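Local coordinates for protein sensor histidine kinase PdtaS (Mycobacterium tuberculosis, PDB 2YKF) that probably autophosphorylates on a histidine when cyclic di-GMP binds, serving as the sensor kinase of a two-component system that adapts mycobacteria to poor nutrient conditions, at residues A[7-12]-A[54-59]; A[17-22]-A[118-123]; A[239-244]-A[264-269]. All coordinates share one frame; numbering follows the deposited sequence. Where two conformers were deposited one is given.

Contact 1. Residues A[7-12]-A[54-59]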
loop_
_atom_site.group_PDB
_atom_site.type_symbol
_atom_site.label_atom_id
_atom_site.label_comp_id
_atom_site.label_asym_id
_atom_site.label_seq_id
_atom_site.Cartn_x
_atom_site.Cartn_y
_atom_site.Cartn_z
ATOM N N GLY A 7 -2.985 -23.111 1.604
ATOM C CA GLY A 7 -2.853 -24.349 2.425
ATOM C C GLY A 7 -3.730 -25.528 1.951
ATOM O O GLY A 7 -3.229 -26.657 1.732
ATOM N N ASP A 8 -5.029 -25.267 1.776
ATOM C CA ASP A 8 -5.989 -26.307 1.298
ATOM C C ASP A 8 -5.587 -26.820 -0.069
ATOM O O ASP A 8 -5.574 -28.044 -0.288
ATOM C CB ASP A 8 -7.475 -25.854 1.340
ATOM C CG ASP A 8 -7.919 -25.404 2.747
ATOM O OD1 ASP A 8 -7.328 -25.893 3.763
ATOM O OD2 ASP A 8 -8.836 -24.539 2.838
ATOM N N LEU A 9 -5.200 -25.910 -0.972
ATOM C CA LEU A 9 -4.734 -26.304 -2.296
ATOM C C LEU A 9 -3.479 -27.144 -2.316
ATOM O O LEU A 9 -3.410 -28.125 -3.059
ATOM C CB LEU A 9 -4.555 -25.093 -3.211
ATOM C CG LEU A 9 -5.889 -24.411 -3.583
ATOM C CD1 LEU A 9 -5.659 -23.256 -4.564
ATOM C CD2 LEU A 9 -6.969 -25.394 -4.109
ATOM N N LEU A 10 -2.466 -26.768 -1.517
ATOM C CA LEU A 10 -1.230 -27.560 -1.475
ATOM C C LEU A 10 -1.475 -28.983 -0.858
ATOM O O LEU A 10 -0.862 -29.943 -1.274
ATOM C CB LEU A 10 -0.108 -26.794 -0.719
ATOM C CG LEU A 10 0.376 -25.452 -1.286
ATOM C CD1 LEU A 10 1.410 -24.791 -0.323
ATOM C CD2 LEU A 10 0.971 -25.667 -2.599
ATOM N N ALA A 11 -2.360 -29.092 0.137
ATOM C CA ALA A 11 -2.701 -30.403 0.726
ATOM C C ALA A 11 -3.457 -31.298 -0.260
ATOM O O ALA A 11 -3.167 -32.481 -0.382
ATOM C CB ALA A 11 -3.479 -30.256 2.016
ATOM N N GLU A 12 -4.410 -30.714 -0.970
ATOM C CA GLU A 12 -5.187 -31.423 -1.957
ATOM C C GLU A 12 -4.343 -31.929 -3.101
ATOM O O GLU A 12 -4.380 -33.126 -3.410
ATOM C CB GLU A 12 -6.275 -30.514 -2.505
ATOM C CG GLU A 12 -7.037 -31.131 -3.660
ATOM C CD GLU A 12 -7.957 -32.252 -3.201
ATOM O OE1 GLU A 12 -8.433 -32.208 -2.025
ATOM O OE2 GLU A 12 -8.196 -33.175 -4.014
ATOM N N VAL A 54 -1.372 -26.596 -11.235
ATOM C CA VAL A 54 -2.403 -25.935 -10.475
ATOM C C VAL A 54 -1.920 -24.545 -10.048
ATOM O O VAL A 54 -0.798 -24.395 -9.476
ATOM C CB VAL A 54 -2.689 -26.750 -9.205
ATOM C CG1 VAL A 54 -3.846 -26.148 -8.401
ATOM C CG2 VAL A 54 -2.951 -28.214 -9.582
ATOM N N CYS A 55 -2.725 -23.522 -10.341
ATOM C CA CYS A 55 -2.421 -22.162 -9.788
ATOM C C CYS A 55 -2.969 -22.099 -8.350
ATOM O O CYS A 55 -4.191 -22.309 -8.101
ATOM C CB CYS A 55 -3.041 -21.049 -10.634
ATOM S SG CYS A 55 -2.819 -19.365 -9.892
ATOM N N VAL A 56 -2.080 -21.822 -7.381
ATOM C CA VAL A 56 -2.449 -21.922 -5.982
ATOM C C VAL A 56 -2.444 -20.522 -5.302
ATOM O O VAL A 56 -2.875 -20.434 -4.169
ATOM C CB VAL A 56 -1.507 -22.867 -5.158
ATOM C CG1 VAL A 56 -1.635 -24.372 -5.629
ATOM C CG2 VAL A 56 -0.072 -22.413 -5.329
ATOM N N ALA A 57 -2.009 -19.472 -6.001
ATOM C CA ALA A 57 -2.002 -18.114 -5.405
ATOM C C ALA A 57 -1.807 -17.132 -6.483
ATOM O O ALA A 57 -1.287 -17.467 -7.573
ATOM C CB ALA A 57 -0.907 -17.924 -4.292
ATOM N N GLN A 58 -2.231 -15.884 -6.206
ATOM C CA GLN A 58 -2.158 -14.864 -7.187
ATOM C C GLN A 58 -1.998 -13.515 -6.467
ATOM O O GLN A 58 -2.625 -13.293 -5.384
ATOM C CB GLN A 58 -3.510 -14.850 -7.926
ATOM C CG GLN A 58 -3.689 -13.619 -8.905
ATOM C CD GLN A 58 -4.998 -13.775 -9.699
ATOM O OE1 GLN A 58 -5.801 -14.658 -9.403
ATOM N NE2 GLN A 58 -5.197 -12.940 -10.703
ATOM N N CYS A 59 -1.198 -12.638 -7.000
ATOM C CA CYS A 59 -1.098 -11.275 -6.467
ATOM C C CYS A 59 -1.259 -10.238 -7.567
ATOM O O CYS A 59 -0.773 -10.458 -8.683
ATOM C CB CYS A 59 0.277 -11.088 -5.792
ATOM S SG CYS A 59 0.419 -9.676 -4.656
#

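Contact 2. Residues A[17-22]-A[118-123]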
loop_
_atom_site.group_PDB
_atom_site.type_symbol
_atom_site.label_atom_id
_atom_site.label_comp_id
_atom_site.label_asym_id
_atom_site.label_seq_id
_atom_site.Cartn_x
_atom_site.Cartn_y
_atom_site.Cartn_z
ATOM N N PRO A 17 6.754 -31.551 1.067
ATOM C CA PRO A 17 6.965 -31.731 2.507
ATOM C C PRO A 17 6.607 -30.429 3.266
ATOM O O PRO A 17 6.632 -29.358 2.656
ATOM C CB PRO A 17 8.465 -32.013 2.592
ATOM C CG PRO A 17 9.085 -31.369 1.397
ATOM C CD PRO A 17 8.020 -31.420 0.310
ATOM N N GLY A 18 6.269 -30.543 4.556
ATOM C CA GLY A 18 5.885 -29.397 5.377
ATOM C C GLY A 18 6.863 -28.211 5.335
ATOM O O GLY A 18 6.452 -27.065 5.433
ATOM N N SER A 19 8.162 -28.475 5.222
ATOM C CA SER A 19 9.135 -27.418 5.045
ATOM C C SER A 19 8.933 -26.615 3.773
ATOM O O SER A 19 9.045 -25.358 3.776
ATOM C CB SER A 19 10.535 -28.000 4.997
ATOM O OG SER A 19 10.949 -28.219 6.303
ATOM N N ALA A 20 8.752 -27.301 2.653
ATOM C CA ALA A 20 8.522 -26.534 1.420
ATOM C C ALA A 20 7.145 -25.890 1.443
ATOM O O ALA A 20 6.971 -24.836 0.876
ATOM C CB ALA A 20 8.703 -27.384 0.132
ATOM N N VAL A 21 6.153 -26.568 2.028
ATOM C CA VAL A 21 4.830 -25.942 2.203
ATOM C C VAL A 21 4.951 -24.586 2.969
ATOM O O VAL A 21 4.463 -23.562 2.493
ATOM C CB VAL A 21 3.818 -26.873 2.836
ATOM C CG1 VAL A 21 2.552 -26.093 3.245
ATOM C CG2 VAL A 21 3.434 -28.050 1.826
ATOM N N ASP A 22 5.650 -24.584 4.103
ATOM C CA ASP A 22 6.024 -23.329 4.800
ATOM C C ASP A 22 6.660 -22.272 3.954
ATOM O O ASP A 22 6.309 -21.107 4.069
ATOM C CB ASP A 22 7.060 -23.605 5.885
ATOM C CG ASP A 22 6.491 -24.253 7.055
ATOM O OD1 ASP A 22 5.230 -24.270 7.186
ATOM O OD2 ASP A 22 7.324 -24.700 7.901
ATOM N N VAL A 118 10.740 -20.932 -8.043
ATOM C CA VAL A 118 10.914 -20.723 -6.642
ATOM C C VAL A 118 11.592 -22.003 -6.162
ATOM O O VAL A 118 10.997 -23.075 -6.293
ATOM C CB VAL A 118 9.554 -20.596 -5.951
ATOM C CG1 VAL A 118 9.715 -20.451 -4.425
ATOM C CG2 VAL A 118 8.759 -19.379 -6.514
ATOM N N ARG A 119 12.814 -21.887 -5.634
ATOM C CA ARG A 119 13.553 -23.042 -5.062
ATOM C C ARG A 119 13.474 -23.108 -3.566
ATOM O O ARG A 119 13.397 -22.027 -2.842
ATOM C CB ARG A 119 15.011 -23.038 -5.470
ATOM C CG ARG A 119 15.241 -23.900 -6.651
ATOM C CD ARG A 119 16.740 -24.025 -7.091
ATOM N NE ARG A 119 16.748 -24.434 -8.512
ATOM C CZ ARG A 119 16.616 -23.612 -9.566
ATOM N NH1 ARG A 119 16.487 -22.293 -9.402
ATOM N NH2 ARG A 119 16.611 -24.100 -10.808
ATOM N N PHE A 120 13.407 -24.360 -3.091
ATOM C CA PHE A 120 13.547 -24.679 -1.709
ATOM C C PHE A 120 14.276 -26.030 -1.547
ATOM O O PHE A 120 13.912 -27.042 -2.163
ATOM C CB PHE A 120 12.195 -24.786 -1.023
ATOM C CG PHE A 120 12.308 -25.110 0.436
ATOM C CD1 PHE A 120 12.621 -24.101 1.358
ATOM C CD2 PHE A 120 12.212 -26.419 0.880
ATOM C CE1 PHE A 120 12.760 -24.401 2.719
ATOM C CE2 PHE A 120 12.357 -26.725 2.241
ATOM C CZ PHE A 120 12.637 -25.699 3.149
ATOM N N GLY A 121 15.245 -26.058 -0.648
ATOM C CA GLY A 121 16.233 -27.124 -0.662
ATOM C C GLY A 121 16.877 -26.777 -1.988
ATOM O O GLY A 121 17.122 -25.566 -2.277
ATOM N N ASP A 122 17.039 -27.789 -2.825
ATOM C CA ASP A 122 17.428 -27.577 -4.211
ATOM C C ASP A 122 16.401 -28.067 -5.231
ATOM O O ASP A 122 16.768 -28.385 -6.368
ATOM C CB ASP A 122 18.795 -28.208 -4.490
ATOM C CG ASP A 122 19.832 -27.172 -4.885
ATOM O OD1 ASP A 122 19.782 -26.693 -6.044
ATOM O OD2 ASP A 122 20.683 -26.810 -4.031
ATOM N N GLN A 123 15.131 -28.169 -4.825
ATOM C CA GLN A 123 14.104 -28.475 -5.798
ATOM C C GLN A 123 13.282 -27.214 -6.191
ATOM O O GLN A 123 13.110 -26.284 -5.392
ATOM C CB GLN A 123 13.256 -29.732 -5.416
ATOM C CG GLN A 123 12.496 -29.698 -4.090
ATOM C CD GLN A 123 11.182 -30.561 -4.068
ATOM O OE1 GLN A 123 10.719 -31.079 -5.113
ATOM N NE2 GLN A 123 10.565 -30.675 -2.867
#

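Contact 3. Residues A[239-244]-A[264-269]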
loop_
_atom_site.group_PDB
_atom_site.type_symbol
_atom_site.label_atom_id
_atom_site.label_comp_id
_atom_site.label_asym_id
_atom_site.label_seq_id
_atom_site.Cartn_x
_atom_site.Cartn_y
_atom_site.Cartn_z
ATOM N N GLN A 239 25.010 -2.558 9.635
ATOM C CA GLN A 239 26.321 -3.223 9.496
ATOM C C GLN A 239 26.214 -4.735 9.359
ATOM O O GLN A 239 26.854 -5.271 8.502
ATOM C CB GLN A 239 27.245 -2.904 10.663
ATOM C CG GLN A 239 27.566 -1.423 10.790
ATOM C CD GLN A 239 28.667 -1.220 11.831
ATOM O OE1 GLN A 239 29.625 -1.993 11.856
ATOM N NE2 GLN A 239 28.509 -0.218 12.723
ATOM N N ASP A 240 25.422 -5.394 10.212
ATOM C CA ASP A 240 25.182 -6.843 10.139
ATOM C C ASP A 240 24.477 -7.294 8.853
ATOM O O ASP A 240 24.725 -8.403 8.315
ATOM C CB ASP A 240 24.314 -7.315 11.321
ATOM C CG ASP A 240 25.066 -7.278 12.663
ATOM O OD1 ASP A 240 26.304 -7.078 12.641
ATOM O OD2 ASP A 240 24.417 -7.437 13.734
ATOM N N LEU A 241 23.530 -6.476 8.412
ATOM C CA LEU A 241 22.763 -6.752 7.211
ATOM C C LEU A 241 23.673 -6.928 6.008
ATOM O O LEU A 241 23.600 -7.946 5.270
ATOM C CB LEU A 241 21.822 -5.549 6.964
ATOM C CG LEU A 241 20.743 -5.577 5.892
ATOM C CD1 LEU A 241 19.762 -6.619 6.272
ATOM C CD2 LEU A 241 20.091 -4.166 5.852
ATOM N N LEU A 242 24.523 -5.934 5.823
ATOM C CA LEU A 242 25.448 -5.851 4.718
ATOM C C LEU A 242 26.546 -6.938 4.772
ATOM O O LEU A 242 27.008 -7.419 3.721
ATOM C CB LEU A 242 26.107 -4.487 4.755
ATOM C CG LEU A 242 25.124 -3.349 4.467
ATOM C CD1 LEU A 242 25.728 -1.977 4.718
ATOM C CD2 LEU A 242 24.532 -3.452 3.049
ATOM N N ALA A 243 26.916 -7.331 5.996
ATOM C CA ALA A 243 27.957 -8.351 6.222
ATOM C C ALA A 243 27.464 -9.804 6.070
ATOM O O ALA A 243 28.292 -10.721 5.981
ATOM C CB ALA A 243 28.623 -8.136 7.603
ATOM N N GLY A 244 26.138 -10.019 6.044
ATOM C CA GLY A 244 25.558 -11.355 6.041
ATOM C C GLY A 244 25.466 -11.910 7.449
ATOM O O GLY A 244 25.257 -13.122 7.648
ATOM N N THR A 264 14.117 -3.683 6.485
ATOM C CA THR A 264 15.341 -3.923 5.742
ATOM C C THR A 264 15.250 -5.337 5.129
ATOM O O THR A 264 14.583 -6.240 5.687
ATOM C CB THR A 264 16.599 -3.834 6.652
ATOM O OG1 THR A 264 16.508 -4.844 7.699
ATOM C CG2 THR A 264 16.626 -2.445 7.366
ATOM N N LEU A 265 15.917 -5.484 3.990
ATOM C CA LEU A 265 15.950 -6.725 3.185
ATOM C C LEU A 265 17.342 -6.827 2.613
ATOM O O LEU A 265 17.730 -5.999 1.818
ATOM C CB LEU A 265 15.026 -6.612 1.969
ATOM C CG LEU A 265 13.591 -6.712 2.291
ATOM C CD1 LEU A 265 13.190 -5.225 2.396
ATOM C CD2 LEU A 265 12.911 -7.436 1.097
ATOM N N PRO A 266 18.147 -7.754 3.115
ATOM C CA PRO A 266 19.489 -7.896 2.540
ATOM C C PRO A 266 19.366 -8.486 1.109
ATOM O O PRO A 266 18.450 -9.281 0.841
ATOM C CB PRO A 266 20.175 -8.874 3.496
ATOM C CG PRO A 266 19.087 -9.636 4.158
ATOM C CD PRO A 266 17.863 -8.721 4.189
ATOM N N LEU A 267 20.208 -8.059 0.177
ATOM C CA LEU A 267 20.103 -8.616 -1.166
ATOM C C LEU A 267 21.362 -9.389 -1.459
ATOM O O LEU A 267 22.472 -8.893 -1.165
ATOM C CB LEU A 267 19.919 -7.536 -2.182
ATOM C CG LEU A 267 18.696 -6.623 -1.947
ATOM C CD1 LEU A 267 18.813 -5.514 -2.872
ATOM C CD2 LEU A 267 17.428 -7.367 -2.253
ATOM N N VAL A 268 21.188 -10.582 -2.031
ATOM C CA VAL A 268 22.303 -11.561 -2.189
ATOM C C VAL A 268 22.221 -12.209 -3.575
ATOM O O VAL A 268 21.116 -12.554 -4.060
ATOM C CB VAL A 268 22.199 -12.696 -1.135
ATOM C CG1 VAL A 268 23.321 -13.776 -1.304
ATOM C CG2 VAL A 268 22.242 -12.126 0.263
ATOM N N VAL A 269 23.404 -12.391 -4.169
ATOM C CA VAL A 269 23.629 -13.164 -5.417
ATOM C C VAL A 269 24.693 -14.205 -5.169
ATOM O O VAL A 269 25.809 -13.886 -4.701
ATOM C CB VAL A 269 24.194 -12.284 -6.533
ATOM C CG1 VAL A 269 24.485 -13.144 -7.795
ATOM C CG2 VAL A 269 23.259 -11.106 -6.830
#

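Contact 1. Residues A[7-12]-A[54-59]
In the GAF module of the PdtaS sensor region, the short N-terminal helix 6-13 sets Leu-9 and Leu-10 against Val-56 of strand 53-59. The helix and strand segments run nearly antiparallel, at 162°, with their axes 8.5 Å apart at closest. Leu-9 does most of the work, touching the strand at both ends of its side chain. Near its root, CB lies 3.9 Å from CG1 of Val-56. Farther out, CG sits beside the backbone N (chi1 -68°), which carries CD1 forward onto the strand backbone, 3.8 Å from CA of Val-56 and 3.9 Å from the carbonyl O of Cys-55. CG1 of Val-56 meets both leucines: besides Leu-9 CB, CD2 of Leu-10 approaches it more loosely, at 4.2 Å. The contact is buried and mostly hydrocarbon, apart from the carbonyl O of Cys-55 beside CD1 of Leu-9, and Val-46 of the adjacent strand 41-47 adds to it by touching both Leu-10 and Val-56. Val-56 departs from strand geometry (psi -6°), and both it and Ala-57 form backbone hydrogen bonds with Met-44, consistent with a classic beta bulge. Val-56 meets helix 6-13 and Ala-57, next along, touches Val-28 and Trp-31 of helix 18-38. Helices packed on a central antiparallel sheet, here of strand order 3-2-1-5-4, are characteristic of the GAF fold.

Contact 2. Residues A[17-22]-A[118-123]
Phe-120 reaches from the end of strand 114-120 to the first turn of helix 18-38 and lays one ring face against the Ser-19 to Ala-20 peptide. With CG anti to the backbone N (chi1 -180°), the ring is swung out over the helix's first turn. Over its face sits CA of Ala-20, 4.1 Å from the centroid and 28° off the ring normal, a CH-pi contact. Over that same face, but offset toward the rim, the carbonyl O of Ser-19 stands 3.7 Å above the plane. The methyl CB of Ala-20 meets CD2 at 3.7 Å, while CB of Ser-19 closes on CE2 at 3.5 Å and nearly as tightly on CZ. His-23, one turn further along the helix, brings its ring to Phe-120 as well, with the two planes inclined at about 40°. Beside this, NE2 of Gln-123 comes within 4.1 Å of CD of Pro-17, the helix N-cap residue, a van der Waals contact at the exposed margin. Phe-120 and Gln-123 also exchange two backbone hydrogen bonds around Gly-121 and Asp-122, closing the two-residue beta hairpin with a type II' turn.

Contact 3. Residues A[239-244]-A[264-269]
Leu-241, near the C-terminal end of helix 228-243, carries the whole contact from the helix side, against Thr-264 and Pro-266 of strand 258-269. Its CB points at the strand but is still too far back to touch it. CG, anti to the backbone N (chi1 -172°), makes the first approach, 4.1 Å from CB of Pro-266. There the chain forks, CD1 mainly toward the proline and CD2 toward the threonine. CD1 settles on the proline, 3.5 Å from CD and 3.6 Å from CB, with CG of the ring close by; the leucine crosses the pyrrolidine at about a right angle. CD2 heads for Thr-264 and lies 3.6 Å from its CB.

Helix and strand segments run roughly parallel here, 22° apart, their axes 8.2 Å apart at closest approach. This is the PAS-like module: a five-stranded antiparallel sheet of order 2-1-5-4-3, with the helix that precedes the third strand packed along its face. Leu-241 also touches Ala-276 of the central strand 272-282, so it bears on two neighbouring strands at once.

The hydroxyl OG1 of Thr-264 stands 4.0 Å from CD1, but its polar partners lie elsewhere: it is hydrogen-bonded to NE2 of His-237, one helical turn before Leu-241, and to the backbone N of Met-249. Those two bonds probably hold the threonine rotamer, with CB presented to CD2 of Leu-241. Beyond Leu-241 the helix finishes in a Schellman motif, where Gly-244 takes a positive phi of 83° and its N makes a weak 3.4 Å bond to O of Leu-241.

In the fold
Contacts 1 and 2 belong to the GAF domain and hold consecutive helices, 6-13 and 18-38, to one sheet: contact 1 at the inner strand 53-59, contact 2 at the edge strand 114-120. They meet directly where CD1 of Leu-10 packs 4.0 Å from CG1 of Val-21. Contact 3 lies in the PAS-like domain, its centre 31 Å from that of contact 1 and 22 Å from that of contact 2, and touches neither. Contacts 1 and 3 are buried and rest on branched aliphatic groups from a helix, though contact 3 adds a proline and a hydroxyl bonded elsewhere. Contact 2, largely at the surface, relies instead on an aromatic face set against helix backbone.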